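Amidohydrolase (Pseudomonas aeruginosa, PDB 2I5G) is an amidohydrolase-like protein of the M19 membrane dipeptidase family and probably acts as a metal-dependent dipeptidase. Local coordinates at residues G32-A37 and G288-L293; V41-G46 and F259-H264; Q123-T128 and S138-E143; I153-S158 and K174-S179. The protein carries 2 engineered substitutions. All coordinates share one frame; numbering follows the deposited sequence.

Followed from the N terminus, the chain opens contact 1 at 32-37 and soon contact 2 at 41-46. Two short loops then close in series: contact 3 joins 123-128 to 138-143, and contact 4 joins 153-158 to 174-179. Contact 2 closes at 259-264 and contact 1 at 288-293, so contacts 3 and 4 nest inside contact 2, itself nested in contact 1; none cross. Contact 1 ties the loop between helix 23-31 and strand 36-40 to the start of helix 291-299, contact 2 the loop beyond that strand to helix 256-263. Contact 3 fixes the head of helix 139-151, and contact 4 pairs strands 154-156 and 177-181, its centre about 15 Å from that of contact 3.

Contact 1: residues G32-A37 and G288-L293; sequences GGLTAA and GEFPNL
Gly32 and Gly288 bring their backbones together with CA atoms 4.0 Å apart, beside a Schellman motif that ends helix 23-31 of this TIM-barrel fold. Gly33, at positive phi, carries that motif and turns the chain toward strand 36-40, while Gly32, having no side chain, can lie close against the turn before helix 291-299. Two residues on, Leu34 supplies the side-chain part of the contact. Its CG is anti to the backbone N (chi1 -166°), and a chi2 of 63° turns the branch CD1 over one face of the Phe290 ring. CD1 lies 4.1 Å from the ring centroid and 25° off the normal, the geometry of a CH-pi contact. It is displaced toward the rim, with Phe290 CE2 its nearest atom at 3.7 Å. The Phe290 side chain also packs on Asp14, Thr248 and Phe250, so it touches both strand 13-17 and later loop residues. Polar anchoring comes from neighbours: Asp28 OD2 accepts from Gly288 N, and Lys31 NZ donates to Gly288 O. Gly32 O accepts from His7 NE2, and the same oxygen meets Pro291 CD at 3.4 Å.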
loop_
_atom_site.group_PDB
_atom_site.type_symbol
_atom_site.label_atom_id
_atom_site.label_comp_id
_atom_site.label_asym_id
_atom_site.label_seq_id
_atom_site.Cartn_x
_atom_site.Cartn_y
_atom_site.Cartn_z
ATOM N N GLY A 32 17.615 -3.562 35.102
ATOM C CA GLY A 32 17.863 -4.841 34.466
ATOM C C GLY A 32 19.215 -4.922 33.784
ATOM O O GLY A 32 19.536 -5.933 33.156
ATOM N N GLY A 33 20.001 -3.855 33.895
ATOM C CA GLY A 33 21.322 -3.831 33.288
ATOM C C GLY A 33 21.329 -3.831 31.768
ATOM O O GLY A 33 22.344 -4.142 31.144
ATOM N N LEU A 34 20.196 -3.472 31.174
ATOM C CA LEU A 34 20.050 -3.427 29.725
ATOM C C LEU A 34 21.078 -2.469 29.132
ATOM O O LEU A 34 21.225 -1.342 29.601
ATOM C CB LEU A 34 18.633 -2.959 29.372
ATOM C CG LEU A 34 18.106 -3.130 27.946
ATOM C CD1 LEU A 34 18.035 -4.608 27.602
ATOM C CD2 LEU A 34 16.722 -2.502 27.831
ATOM N N THR A 35 21.792 -2.918 28.106
ATOM C CA THR A 35 22.794 -2.076 27.464
ATOM C C THR A 35 22.156 -1.282 26.331
ATOM O O THR A 35 22.346 -0.069 26.227
ATOM C CB THR A 35 23.949 -2.910 26.891
ATOM O OG1 THR A 35 24.488 -3.748 27.920
ATOM C CG2 THR A 35 25.047 -2.004 26.367
ATOM N N ALA A 36 21.392 -1.965 25.485
ATOM C CA ALA A 36 20.733 -1.292 24.375
ATOM C C ALA A 36 19.442 -1.999 23.984
ATOM O O ALA A 36 19.239 -3.167 24.311
ATOM C CB ALA A 36 21.674 -1.213 23.185
ATOM N N ALA A 37 18.567 -1.281 23.284
ATOM C CA ALA A 37 17.303 -1.858 22.861
ATOM C C ALA A 37 16.688 -1.224 21.613
ATOM O O ALA A 37 16.768 -0.012 21.408
ATOM C CB ALA A 37 16.311 -1.792 24.007
ATOM N N GLY A 288 13.059 -4.737 34.270
ATOM C CA GLY A 288 13.993 -4.801 35.380
ATOM C C GLY A 288 14.380 -6.204 35.822
ATOM O O GLY A 288 15.256 -6.372 36.675
ATOM N N GLU A 289 13.738 -7.212 35.243
ATOM C CA GLU A 289 14.029 -8.599 35.594
ATOM C C GLU A 289 14.889 -9.316 34.564
ATOM O O GLU A 289 15.142 -10.516 34.697
ATOM C CB GLU A 289 12.734 -9.383 35.782
ATOM C CG GLU A 289 11.976 -9.059 37.044
ATOM C CD GLU A 289 10.741 -9.918 37.188
ATOM O OE1 GLU A 289 9.754 -9.651 36.473
ATOM O OE2 GLU A 289 10.763 -10.870 38.003
ATOM N N PHE A 290 15.335 -8.583 33.544
ATOM C CA PHE A 290 16.163 -9.150 32.479
ATOM C C PHE A 290 17.223 -10.136 32.991
ATOM O O PHE A 290 17.380 -11.230 32.443
ATOM C CB PHE A 290 16.842 -8.025 31.691
ATOM C CG PHE A 290 16.531 -8.036 30.221
ATOM C CD1 PHE A 290 17.076 -9.006 29.387
ATOM C CD2 PHE A 290 15.670 -7.087 29.672
ATOM C CE1 PHE A 290 16.767 -9.032 28.028
ATOM C CE2 PHE A 290 15.356 -7.105 28.318
ATOM C CZ PHE A 290 15.905 -8.080 27.493
ATOM N N PRO A 291 17.956 -9.769 34.053
ATOM C CA PRO A 291 18.989 -10.663 34.594
ATOM C C PRO A 291 18.580 -12.094 34.960
ATOM O O PRO A 291 19.441 -12.955 35.121
ATOM C CB PRO A 291 19.544 -9.880 35.793
ATOM C CG PRO A 291 18.458 -8.913 36.132
ATOM C CD PRO A 291 17.931 -8.495 34.791
ATOM N N ASN A 292 17.285 -12.363 35.084
ATOM C CA ASN A 292 16.842 -13.715 35.416
ATOM C C ASN A 292 16.974 -14.632 34.208
ATOM O O ASN A 292 16.939 -15.859 34.335
ATOM C CB ASN A 292 15.385 -13.711 35.863
ATOM C CG ASN A 292 15.160 -12.875 37.090
ATOM O OD1 ASN A 292 14.028 -12.708 37.538
ATOM N ND2 ASN A 292 16.235 -12.338 37.645
ATOM N N LEU A 293 17.116 -14.027 33.034
ATOM C CA LEU A 293 17.245 -14.776 31.797
ATOM C C LEU A 293 18.680 -15.266 31.624
ATOM O O LEU A 293 18.928 -16.317 31.031
ATOM C CB LEU A 293 16.818 -13.893 30.623
ATOM C CG LEU A 293 16.670 -14.552 29.252
ATOM C CD1 LEU A 293 15.923 -15.873 29.369
ATOM C CD2 LEU A 293 15.935 -13.596 28.331
#

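Contact 2: residues V41-G46 and F259-H264; sequences VSVWEG and FEWLTH
Glu45 OE2 is held by two backbone N-H groups of its own loop and rests at the edge of Trp261 on helix 256-263. Val43 N donates to it at 2.8 Å and Trp44 N at 3.1 Å. Both bonds use the anti side of the oxygen but arrive from opposite faces of the carboxylate plane, which, with Asn53 ND2 on OE1, probably limits rotation of the group. The same OE2 lies near the plane of the Trp261 ring, with carboxylate and indole planes nearly perpendicular.

Trp44 meets Trp261 in a T-shaped stack. The five-membered rings have planes 84° apart and centroids separated by 5.1 Å, with the edge of Trp44 directed at the face of Trp261. Trp261 CG is anti to its backbone N (chi1 -178°), which sets CG on the side of the loop. Trp44 CD1 makes the touch, above the Trp261 face and offset toward its rim, 3.8 Å from CE2. One atom further round the Trp44 edge, NE1 donates to Trp261 O at 2.9 Å and 141°, a somewhat bent bond whose acceptor lies in the plane of the indole. One residue of the helix thus offers Trp44 both a ring face and a carbonyl.

Tyr120 makes a second edge-to-face pair with Trp44 and also touches Leu262. The bond from Asn53 links the loop to helix 47-63. The loop leaves the C-terminal end of strand 36-40, beside strand 86-92, the end where TIM-barrel active sites lie, and helix 256-263 packs against it there.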
loop_
_atom_site.group_PDB
_atom_site.type_symbol
_atom_site.label_atom_id
_atom_site.label_comp_id
_atom_site.label_asym_id
_atom_site.label_seq_id
_atom_site.Cartn_x
_atom_site.Cartn_y
_atom_site.Cartn_z
ATOM N N VAL A 41 9.056 3.185 17.295
ATOM C CA VAL A 41 8.530 4.542 17.260
ATOM C C VAL A 41 7.506 4.667 16.118
ATOM O O VAL A 41 7.148 5.772 15.703
ATOM C CB VAL A 41 9.667 5.578 17.038
ATOM C CG1 VAL A 41 10.770 5.382 18.076
ATOM C CG2 VAL A 41 10.233 5.443 15.647
ATOM N N SER A 42 7.029 3.528 15.622
ATOM C CA SER A 42 6.072 3.529 14.522
ATOM C C SER A 42 5.556 2.129 14.202
ATOM O O SER A 42 6.323 1.161 14.196
ATOM C CB SER A 42 6.739 4.129 13.271
ATOM O OG SER A 42 5.935 4.008 12.110
ATOM N N VAL A 43 4.252 2.030 13.939
ATOM C CA VAL A 43 3.632 0.754 13.577
ATOM C C VAL A 43 2.577 0.927 12.478
ATOM O O VAL A 43 2.623 0.234 11.465
ATOM C CB VAL A 43 3.038 0.020 14.830
ATOM C CG1 VAL A 43 2.572 1.012 15.830
ATOM C CG2 VAL A 43 1.896 -0.907 14.431
ATOM N N TRP A 44 1.638 1.851 12.661
ATOM C CA TRP A 44 0.611 2.096 11.649
ATOM C C TRP A 44 0.800 3.483 11.021
ATOM O O TRP A 44 0.337 3.737 9.908
ATOM C CB TRP A 44 -0.796 2.020 12.263
ATOM C CG TRP A 44 -1.309 0.632 12.607
ATOM C CD1 TRP A 44 -1.847 0.235 13.798
ATOM C CD2 TRP A 44 -1.388 -0.510 11.737
ATOM N NE1 TRP A 44 -2.257 -1.073 13.727
ATOM C CE2 TRP A 44 -1.988 -1.557 12.476
ATOM C CE3 TRP A 44 -1.010 -0.752 10.407
ATOM C CZ2 TRP A 44 -2.220 -2.826 11.930
ATOM C CZ3 TRP A 44 -1.242 -2.012 9.864
ATOM C CH2 TRP A 44 -1.842 -3.033 10.628
ATOM N N GLU A 45 1.495 4.365 11.735
ATOM C CA GLU A 45 1.728 5.742 11.292
ATOM C C GLU A 45 2.443 5.988 9.960
ATOM O O GLU A 45 3.302 5.214 9.540
ATOM C CB GLU A 45 2.457 6.519 12.394
ATOM C CG GLU A 45 3.328 5.669 13.301
ATOM C CD GLU A 45 2.602 5.212 14.553
ATOM O OE1 GLU A 45 2.236 6.073 15.382
ATOM O OE2 GLU A 45 2.398 3.993 14.710
ATOM N N GLY A 46 2.075 7.089 9.307
ATOM C CA GLY A 46 2.686 7.458 8.042
ATOM C C GLY A 46 3.953 8.250 8.305
ATOM O O GLY A 46 4.473 8.219 9.422
ATOM N N PHE A 259 -3.601 -2.143 22.859
ATOM C CA PHE A 259 -3.728 -3.478 22.292
ATOM C C PHE A 259 -4.787 -3.552 21.208
ATOM O O PHE A 259 -4.592 -4.220 20.190
ATOM C CB PHE A 259 -3.990 -4.502 23.400
ATOM C CG PHE A 259 -2.765 -4.815 24.206
ATOM C CD1 PHE A 259 -1.699 -5.489 23.624
ATOM C CD2 PHE A 259 -2.633 -4.349 25.509
ATOM C CE1 PHE A 259 -0.506 -5.686 24.328
ATOM C CE2 PHE A 259 -1.452 -4.539 26.221
ATOM C CZ PHE A 259 -0.383 -5.209 25.629
ATOM N N GLU A 260 -5.900 -2.855 21.409
ATOM C CA GLU A 260 -6.961 -2.841 20.406
ATOM C C GLU A 260 -6.416 -2.210 19.130
ATOM O O GLU A 260 -6.779 -2.595 18.019
ATOM C CB GLU A 260 -8.166 -2.044 20.918
ATOM C CG GLU A 260 -8.900 -2.734 22.056
ATOM C CD GLU A 260 -9.476 -4.077 21.635
ATOM O OE1 GLU A 260 -10.438 -4.090 20.834
ATOM O OE2 GLU A 260 -8.960 -5.119 22.096
ATOM N N TRP A 261 -5.523 -1.245 19.317
ATOM C CA TRP A 261 -4.881 -0.516 18.231
ATOM C C TRP A 261 -3.952 -1.430 17.438
ATOM O O TRP A 261 -3.808 -1.305 16.222
ATOM C CB TRP A 261 -4.084 0.643 18.823
ATOM C CG TRP A 261 -3.419 1.495 17.818
ATOM C CD1 TRP A 261 -4.020 2.241 16.846
ATOM C CD2 TRP A 261 -2.017 1.749 17.714
ATOM N NE1 TRP A 261 -3.077 2.953 16.147
ATOM C CE2 TRP A 261 -1.839 2.670 16.659
ATOM C CE3 TRP A 261 -0.894 1.292 18.412
ATOM C CZ2 TRP A 261 -0.580 3.148 16.286
ATOM C CZ3 TRP A 261 0.363 1.769 18.041
ATOM C CH2 TRP A 261 0.504 2.689 16.988
ATOM N N LEU A 262 -3.316 -2.348 18.146
ATOM C CA LEU A 262 -2.409 -3.292 17.533
ATOM C C LEU A 262 -3.189 -4.420 16.845
ATOM O O LEU A 262 -2.703 -5.023 15.897
ATOM C CB LEU A 262 -1.485 -3.876 18.610
ATOM C CG LEU A 262 0.004 -3.499 18.643
ATOM C CD1 LEU A 262 0.203 -2.017 18.462
ATOM C CD2 LEU A 262 0.599 -3.956 19.966
ATOM N N THR A 263 -4.408 -4.691 17.301
ATOM C CA THR A 263 -5.183 -5.789 16.727
ATOM C C THR A 263 -6.187 -5.493 15.610
ATOM O O THR A 263 -6.767 -6.423 15.034
ATOM C CB THR A 263 -5.897 -6.569 17.835
ATOM O OG1 THR A 263 -6.615 -5.657 18.675
ATOM C CG2 THR A 263 -4.883 -7.340 18.666
ATOM N N HIS A 264 -6.404 -4.220 15.301
ATOM C CA HIS A 264 -7.319 -3.869 14.219
ATOM C C HIS A 264 -6.492 -3.305 13.068
ATOM O O HIS A 264 -5.570 -2.521 13.293
ATOM C CB HIS A 264 -8.347 -2.832 14.682
ATOM C CG HIS A 264 -9.353 -3.363 15.657
ATOM N ND1 HIS A 264 -9.045 -3.643 16.972
ATOM C CD2 HIS A 264 -10.661 -3.678 15.503
ATOM C CE1 HIS A 264 -10.121 -4.107 17.585
ATOM N NE2 HIS A 264 -11.115 -4.137 16.716
#

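Contact 3: residues Q123-T128 and S138-E143; sequences QNLVGT and SGFGRE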
loop_
_atom_site.group_PDB
_atom_site.type_symbol
_atom_site.label_atom_id
_atom_site.label_comp_id
_atom_site.label_asym_id
_atom_site.label_seq_id
_atom_site.Cartn_x
_atom_site.Cartn_y
_atom_site.Cartn_z
ATOM N N GLN A 123 -1.404 -6.037 4.120
ATOM C CA GLN A 123 -0.741 -5.545 2.915
ATOM C C GLN A 123 -0.212 -4.112 3.008
ATOM O O GLN A 123 -0.893 -3.203 3.481
ATOM C CB GLN A 123 -1.668 -5.684 1.708
ATOM C CG GLN A 123 -1.027 -5.314 0.383
ATOM C CD GLN A 123 -1.836 -5.802 -0.807
ATOM O OE1 GLN A 123 -1.994 -7.007 -1.011
ATOM N NE2 GLN A 123 -2.357 -4.866 -1.598
ATOM N N ASN A 124 1.017 -3.946 2.527
ATOM C CA ASN A 124 1.758 -2.683 2.516
ATOM C C ASN A 124 1.875 -2.216 1.070
ATOM O O ASN A 124 1.140 -2.676 0.198
ATOM C CB ASN A 124 3.173 -2.945 3.040
ATOM C CG ASN A 124 3.563 -2.023 4.152
ATOM O OD1 ASN A 124 4.631 -2.167 4.750
ATOM N ND2 ASN A 124 2.699 -1.059 4.443
ATOM N N LEU A 125 2.798 -1.292 0.826
ATOM C CA LEU A 125 3.064 -0.851 -0.536
ATOM C C LEU A 125 4.251 -1.715 -0.969
ATOM O O LEU A 125 4.517 -1.863 -2.160
ATOM C CB LEU A 125 3.483 0.627 -0.610
ATOM C CG LEU A 125 2.458 1.751 -0.462
ATOM C CD1 LEU A 125 3.150 3.081 -0.685
ATOM C CD2 LEU A 125 1.331 1.577 -1.454
ATOM N N VAL A 126 4.956 -2.293 0.009
ATOM C CA VAL A 126 6.128 -3.118 -0.289
ATOM C C VAL A 126 5.899 -4.631 -0.248
ATOM O O VAL A 126 6.486 -5.375 -1.032
ATOM C CB VAL A 126 7.309 -2.764 0.647
ATOM C CG1 VAL A 126 7.498 -1.256 0.677
ATOM C CG2 VAL A 126 7.070 -3.298 2.039
ATOM N N GLY A 127 5.049 -5.085 0.660
ATOM C CA GLY A 127 4.767 -6.505 0.759
ATOM C C GLY A 127 3.468 -6.712 1.506
ATOM O O GLY A 127 2.620 -5.824 1.525
ATOM N N THR A 128 3.304 -7.870 2.129
ATOM C CA THR A 128 2.087 -8.134 2.876
ATOM C C THR A 128 2.396 -8.868 4.189
ATOM O O THR A 128 3.283 -9.724 4.244
ATOM C CB THR A 128 1.070 -8.919 1.995
ATOM O OG1 THR A 128 0.001 -9.430 2.802
ATOM C CG2 THR A 128 1.759 -10.050 1.284
ATOM N N SER A 138 6.500 -6.718 -3.460
ATOM C CA SER A 138 6.091 -5.941 -4.628
ATOM C C SER A 138 7.301 -5.334 -5.316
ATOM O O SER A 138 8.410 -5.405 -4.797
ATOM C CB SER A 138 5.130 -4.817 -4.222
ATOM O OG SER A 138 5.833 -3.686 -3.735
ATOM N N GLY A 139 7.082 -4.741 -6.488
ATOM C CA GLY A 139 8.175 -4.117 -7.206
ATOM C C GLY A 139 8.764 -2.994 -6.369
ATOM O O GLY A 139 9.978 -2.947 -6.144
ATOM N N PHE A 140 7.899 -2.091 -5.901
ATOM C CA PHE A 140 8.321 -0.964 -5.077
ATOM C C PHE A 140 9.104 -1.474 -3.866
ATOM O O PHE A 140 10.072 -0.848 -3.422
ATOM C CB PHE A 140 7.101 -0.174 -4.616
ATOM C CG PHE A 140 7.436 1.093 -3.888
ATOM C CD1 PHE A 140 8.073 2.141 -4.542
ATOM C CD2 PHE A 140 7.102 1.248 -2.546
ATOM C CE1 PHE A 140 8.372 3.332 -3.869
ATOM C CE2 PHE A 140 7.397 2.438 -1.863
ATOM C CZ PHE A 140 8.032 3.477 -2.529
ATOM N N GLY A 141 8.684 -2.621 -3.337
ATOM C CA GLY A 141 9.365 -3.203 -2.196
ATOM C C GLY A 141 10.815 -3.571 -2.475
ATOM O O GLY A 141 11.664 -3.471 -1.594
ATOM N N ARG A 142 11.111 -4.001 -3.696
ATOM C CA ARG A 142 12.477 -4.372 -4.039
ATOM C C ARG A 142 13.354 -3.129 -4.099
ATOM O O ARG A 142 14.565 -3.199 -3.880
ATOM C CB ARG A 142 12.520 -5.092 -5.386
ATOM C CG ARG A 142 11.618 -6.303 -5.475
ATOM C CD ARG A 142 11.790 -6.991 -6.814
ATOM N NE ARG A 142 13.051 -7.725 -6.884
ATOM C CZ ARG A 142 13.241 -8.932 -6.356
ATOM N NH1 ARG A 142 12.252 -9.550 -5.720
ATOM N NH2 ARG A 142 14.423 -9.526 -6.465
ATOM N N GLU A 143 12.745 -1.988 -4.409
ATOM C CA GLU A 143 13.500 -0.747 -4.470
ATOM C C GLU A 143 13.757 -0.290 -3.044
ATOM O O GLU A 143 14.814 0.264 -2.740
ATOM C CB GLU A 143 12.729 0.329 -5.238
ATOM C CG GLU A 143 12.426 -0.042 -6.682
ATOM C CD GLU A 143 12.016 1.155 -7.530
ATOM O OE1 GLU A 143 12.885 2.006 -7.817
ATOM O OE2 GLU A 143 10.824 1.239 -7.906
#
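Ser138 holds OG in the crowded position between its backbone N and carbonyl carbon (chi1 82°), while Phe140 sets CG anti to its backbone N (chi1 -174°); these torsions place OG and CG on the side of the helix start that meets the loop 123-128. Ser138 OG donates to Leu125 O at 2.7 Å. Ser138 OG in turn accepts from Gly141 N at 3.1 Å, the capping bond that makes Ser138 the N-cap of helix 139-151. OG therefore serves as donor to the loop and acceptor to the helix. A second bond doubles the attachment: Ser138 N donates to Val126 O at 2.8 Å, nearly straight at 167°. One residue thus takes the carbonyls of two consecutive loop residues, fixing the loop against the start of the helix.

Apolar contacts extend beside these bonds. Val126 CB lies 3.5 Å from Gly141 CA; Gly141 has no side chain, and Val126 O occupies the direction a CB would take. Phe140 CD2 touches both Val126 CG1, at 4.1 Å, and Leu125 CB, at 4.2 Å, while Leu125 O lies at the edge of the ring.

The contact lies at the dimer interface: Lys266 of the second subunit makes a cation-pi contact with Phe140, and Glu132 of that subunit accepts from Gly139 N. Within the chain, the loop descends from strand 113-117 and the capped helix runs on toward strand 154-156, with Arg142 bridged to Glu171 on the adjacent helix 162-171.

Contact 4: residues I153-S158 and K174-S179; sequences IMCDLS and KPVCYS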
loop_
_atom_site.group_PDB
_atom_site.type_symbol
_atom_site.label_atom_id
_atom_site.label_comp_id
_atom_site.label_asym_id
_atom_site.label_seq_id
_atom_site.Cartn_x
_atom_site.Cartn_y
_atom_site.Cartn_z
ATOM N N ILE A 153 20.018 0.307 6.889
ATOM C CA ILE A 153 18.913 0.065 7.807
ATOM C C ILE A 153 18.573 -1.401 7.668
ATOM O O ILE A 153 18.277 -1.868 6.577
ATOM C CB ILE A 153 17.665 0.895 7.458
ATOM C CG1 ILE A 153 17.909 2.370 7.799
ATOM C CG2 ILE A 153 16.460 0.355 8.218
ATOM C CD1 ILE A 153 16.732 3.279 7.497
HETATM N N MSE A 154 18.619 -2.126 8.776
HETATM C CA MSE A 154 18.338 -3.550 8.758
HETATM C C MSE A 154 16.880 -3.899 8.494
HETATM O O MSE A 154 15.967 -3.261 9.028
HETATM C CB MSE A 154 18.791 -4.168 10.075
HETATM C CG MSE A 154 18.487 -5.642 10.196
HETATM SE SE MSE A 154 19.468 -6.450 11.645
HETATM C CE MSE A 154 19.686 -8.211 10.872
ATOM N N CYS A 155 16.677 -4.922 7.666
ATOM C CA CYS A 155 15.346 -5.405 7.305
ATOM C C CYS A 155 14.832 -6.374 8.363
ATOM O O CYS A 155 15.506 -7.347 8.710
ATOM C CB CYS A 155 15.391 -6.120 5.956
ATOM S SG CYS A 155 15.867 -5.088 4.548
ATOM N N ASP A 156 13.636 -6.101 8.871
ATOM C CA ASP A 156 13.017 -6.936 9.893
ATOM C C ASP A 156 11.792 -7.602 9.271
ATOM O O ASP A 156 11.089 -6.989 8.457
ATOM C CB ASP A 156 12.626 -6.072 11.101
ATOM C CG ASP A 156 12.028 -6.884 12.240
ATOM O OD1 ASP A 156 12.547 -7.985 12.530
ATOM O OD2 ASP A 156 11.049 -6.410 12.855
ATOM N N LEU A 157 11.540 -8.856 9.654
ATOM C CA LEU A 157 10.427 -9.609 9.086
ATOM C C LEU A 157 9.542 -10.353 10.075
ATOM O O LEU A 157 8.760 -11.216 9.673
ATOM C CB LEU A 157 10.966 -10.610 8.070
ATOM C CG LEU A 157 11.834 -10.056 6.939
ATOM C CD1 LEU A 157 12.576 -11.204 6.291
ATOM C CD2 LEU A 157 10.984 -9.299 5.925
ATOM N N SER A 158 9.643 -10.029 11.357
ATOM C CA SER A 158 8.825 -10.711 12.362
ATOM C C SER A 158 7.327 -10.765 12.032
ATOM O O SER A 158 6.696 -11.811 12.172
ATOM C CB SER A 158 9.014 -10.059 13.739
ATOM O OG SER A 158 10.327 -10.267 14.228
ATOM N N LYS A 174 22.472 -7.774 2.711
ATOM C CA LYS A 174 22.877 -7.653 4.098
ATOM C C LYS A 174 21.912 -8.496 4.909
ATOM O O LYS A 174 20.723 -8.578 4.588
ATOM C CB LYS A 174 22.800 -6.196 4.556
ATOM C CG LYS A 174 23.915 -5.305 4.033
ATOM C CD LYS A 174 25.268 -5.716 4.598
ATOM C CE LYS A 174 26.292 -4.620 4.360
ATOM N NZ LYS A 174 27.617 -4.901 4.989
ATOM N N PRO A 175 22.408 -9.132 5.976
ATOM C CA PRO A 175 21.571 -9.974 6.828
ATOM C C PRO A 175 20.260 -9.299 7.221
ATOM O O PRO A 175 20.226 -8.095 7.471
ATOM C CB PRO A 175 22.465 -10.229 8.037
ATOM C CG PRO A 175 23.837 -10.205 7.447
ATOM C CD PRO A 175 23.770 -9.019 6.526
ATOM N N VAL A 176 19.180 -10.071 7.248
ATOM C CA VAL A 176 17.884 -9.549 7.669
ATOM C C VAL A 176 17.555 -10.268 8.977
ATOM O O VAL A 176 18.320 -11.128 9.423
ATOM C CB VAL A 176 16.786 -9.818 6.628
ATOM C CG1 VAL A 176 17.125 -9.090 5.327
ATOM C CG2 VAL A 176 16.642 -11.304 6.396
ATOM N N CYS A 177 16.431 -9.942 9.596
ATOM C CA CYS A 177 16.128 -10.584 10.865
ATOM C C CYS A 177 14.656 -10.703 11.200
ATOM O O CYS A 177 13.801 -10.083 10.564
ATOM C CB CYS A 177 16.793 -9.801 11.994
ATOM S SG CYS A 177 16.064 -8.131 12.213
ATOM N N TYR A 178 14.392 -11.530 12.208
ATOM C CA TYR A 178 13.061 -11.720 12.766
ATOM C C TYR A 178 13.331 -11.247 14.190
ATOM O O TYR A 178 13.492 -12.061 15.100
ATOM C CB TYR A 178 12.646 -13.192 12.804
ATOM C CG TYR A 178 12.251 -13.805 11.477
ATOM C CD1 TYR A 178 11.428 -13.120 10.582
ATOM C CD2 TYR A 178 12.673 -15.091 11.134
ATOM C CE1 TYR A 178 11.034 -13.701 9.377
ATOM C CE2 TYR A 178 12.286 -15.681 9.935
ATOM C CZ TYR A 178 11.466 -14.982 9.061
ATOM O OH TYR A 178 11.081 -15.569 7.878
ATOM N N SER A 179 13.418 -9.928 14.363
ATOM C CA SER A 179 13.703 -9.317 15.659
ATOM C C SER A 179 12.969 -9.955 16.827
ATOM O O SER A 179 13.526 -10.070 17.916
ATOM C CB SER A 179 13.386 -7.815 15.622
ATOM O OG SER A 179 12.004 -7.581 15.414
HETATM O O HOH W 1 18.980 -5.643 6.246
#
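The Tyr178 ring presents its edge to the segment 153-158: Leu157 C and Ser158 N lie there in the ring plane, and Leu157 CB comes obliquely to CE1 at 3.4 Å. The other flat group, the carboxylate of Asp156, points its oxygens at Ser179. Asp156 CG stands anti to the backbone N (chi1 -177°), and Ser179 N donates to OD1 at 2.8 Å, nearly along the C-O bond. Ser179 OG lies 3.0 Å from both Asp156 OD1 and Asp156 OD2, where its single proton could serve either oxygen, weakly in both cases.

Next to these groups the backbones pair in the parallel sense. Cys177 N donates to Cys155 O at 2.9 Å, and Leu157 N to Cys177 O at 2.7 Å, so that Cys177 grips the residues flanking Asp156. This single bridge joins the sheet of 154-156 to that of 177-181, consistent with closure of the barrel. Toward the start of the strands, a water accepts from Cys155 N and donates to Pro175 O. The two strands with helix 162-171 between them form a beta-alpha-beta crossover, one unit of the TIM barrel. Val176 CG1 packs on Cys155 CB at 3.5 Å and CG2 reaches Leu157 CD1, beneath that helix. The methyl CE of selenomethionine Met154 lies 3.5 Å from Cys177 CB.

In chemical terms, backbone bonds hold the strand pair together, while Asp156 OD1 takes one firm bond, from Ser179 N, tying the end of strand 154-156 to the corner at Ser179; the hydroxyl adds at most a weak one. Ser158 OG, whose partner is His180 N, secures the next residue.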